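Local coordinates for ESAT-6/WXG100 secretion system protein (Streptococcus gallolyticus, PDB 7JQE) that is EsaA, a subunit of the bacterial type VIIb secretion system, whose extracellular region probably takes part in toxin transport across the cell envelope, at residues A[198-203]-A[245-250]. Sequence-based numbering, arbitrary orientation.
Sequences SLMGSV and KGVTTV. With EDO (1,2-ethanediol), chain U; EDO (1,2-ethanediol), chain M.
M200, V250 and T249 account for about half of the surface buried in this contact. The type I beta turn M200-V203, where helix 191-200 runs out, meets the extended chain that follows helix 225-244 on its way to strand 268-275. A single backbone hydrogen bond joins the two: V250 N donates to V203 O at 3.1 Å. The bond is fairly straight, 162° at the hydrogen, but the N-H comes in from above the carbonyl plane.

The side chains of M200, a selenomethionine, and V247 cross at about a right angle. M200 CB lies 3.8 Å from V247 CG1. The M200 chain bends at its end (chi3 53°), which brings CE to 4.1 Å from T249 CG2. M200 also packs on L238, Y241 and K242 of helix 225-244.

T249 lies beside M200 and points the same way. Its CG2 is anti to its own carbonyl carbon and sits 3.2 Å from M200 O, the acceptor that closes the turn. T249 OG1 is hydrogen-bonded to K242 NZ, which also bonds V247 O. The 1,2-ethanediol of chain U, probably from the crystallisation liquor, donates from its O1 to V247 O (2.6 Å).

V250 is exposed. Its CB is directed at the turn, and its CG2 lies 3.8 Å from G201 O. G201 CA makes a nearly straight C-H...O contact (166° at H) of 3.5 Å to T248 O.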
# COMPACT_ATOMS: atom_id res chain seq x y z
N SER A 198 -9.98 0.39 -9.45
CA SER A 198 -11.04 -0.54 -9.06
C SER A 198 -11.48 -0.28 -7.63
O SER A 198 -12.67 -0.15 -7.35
CB SER A 198 -10.55 -1.98 -9.23
OG SER A 198 -11.49 -2.90 -8.72
N LEU A 199 -10.51 -0.20 -6.71
CA LEU A 199 -10.82 0.11 -5.32
C LEU A 199 -11.56 1.44 -5.20
O LEU A 199 -12.56 1.55 -4.48
CB LEU A 199 -9.54 0.14 -4.50
CG LEU A 199 -8.97 -1.20 -4.03
CD1 LEU A 199 -7.57 -1.00 -3.47
CD2 LEU A 199 -9.88 -1.81 -2.98
N MSE A 200 -11.08 2.46 -5.90
CA MSE A 200 -11.63 3.80 -5.76
C MSE A 200 -13.01 3.94 -6.39
O MSE A 200 -13.72 4.91 -6.14
CB MSE A 200 -10.68 4.84 -6.36
CG MSE A 200 -9.34 4.92 -5.63
SE MSE A 200 -8.16 6.36 -6.23
CE MSE A 200 -9.36 7.88 -6.07
N GLY A 201 -13.39 2.96 -7.22
CA GLY A 201 -14.68 3.03 -7.89
C GLY A 201 -15.86 3.04 -6.94
O GLY A 201 -16.95 3.51 -7.30
N SER A 202 -15.68 2.51 -5.73
CA SER A 202 -16.75 2.47 -4.73
C SER A 202 -16.39 3.29 -3.50
O SER A 202 -16.90 3.03 -2.40
CB SER A 202 -17.05 1.02 -4.34
OG SER A 202 -15.96 0.44 -3.66
N VAL A 203 -15.54 4.30 -3.66
CA VAL A 203 -15.11 5.16 -2.57
C VAL A 203 -15.46 6.60 -2.90
O VAL A 203 -15.44 7.02 -4.06
CB VAL A 203 -13.60 5.01 -2.30
CG1 VAL A 203 -13.13 6.07 -1.33
CG2 VAL A 203 -13.30 3.62 -1.76
N LYS A 245 -5.05 11.20 -12.53
CA LYS A 245 -5.58 10.24 -13.49
C LYS A 245 -7.03 10.61 -13.79
O LYS A 245 -7.49 11.71 -13.46
CB LYS A 245 -5.45 8.82 -12.94
CG LYS A 245 -4.06 8.48 -12.42
CD LYS A 245 -3.18 7.94 -13.53
CE LYS A 245 -1.76 7.70 -13.05
NZ LYS A 245 -1.10 8.99 -12.72
N GLY A 246 -7.77 9.70 -14.40
CA GLY A 246 -9.19 9.95 -14.62
C GLY A 246 -10.06 8.94 -13.91
O GLY A 246 -10.74 8.13 -14.56
N VAL A 247 -10.06 8.98 -12.58
CA VAL A 247 -10.68 7.93 -11.78
C VAL A 247 -12.13 8.31 -11.49
O VAL A 247 -12.41 9.34 -10.88
CB VAL A 247 -9.90 7.71 -10.48
CG1 VAL A 247 -10.30 6.39 -9.83
CG2 VAL A 247 -8.41 7.74 -10.75
N THR A 248 -13.06 7.46 -11.93
CA THR A 248 -14.46 7.58 -11.55
C THR A 248 -14.65 7.06 -10.13
O THR A 248 -14.16 5.98 -9.78
CB THR A 248 -15.35 6.81 -12.52
OG1 THR A 248 -15.39 7.51 -13.77
CG2 THR A 248 -16.77 6.68 -11.98
N THR A 249 -15.36 7.83 -9.30
CA THR A 249 -15.62 7.47 -7.91
C THR A 249 -17.11 7.61 -7.61
O THR A 249 -17.91 7.98 -8.48
CB THR A 249 -14.81 8.33 -6.93
OG1 THR A 249 -14.94 9.71 -7.28
CG2 THR A 249 -13.34 7.93 -6.96
N VAL A 250 -17.48 7.32 -6.37
CA VAL A 250 -18.87 7.39 -5.93
C VAL A 250 -19.05 8.65 -5.09
O VAL A 250 -18.10 9.20 -4.53
CB VAL A 250 -19.27 6.12 -5.14
CG1 VAL A 250 -20.07 6.48 -3.90
CG2 VAL A 250 -20.08 5.19 -6.04
C1 EDO U . -12.73 12.13 -13.40
O1 EDO U . -12.28 11.63 -12.14
C2 EDO U . -12.84 13.65 -13.30
O2 EDO U . -11.98 14.11 -12.25
C1 EDO M . 1.98 8.06 -13.34
O1 EDO M . 2.84 6.91 -13.29
C2 EDO M . 2.79 9.32 -13.02
O2 EDO M . 1.96 10.48 -13.15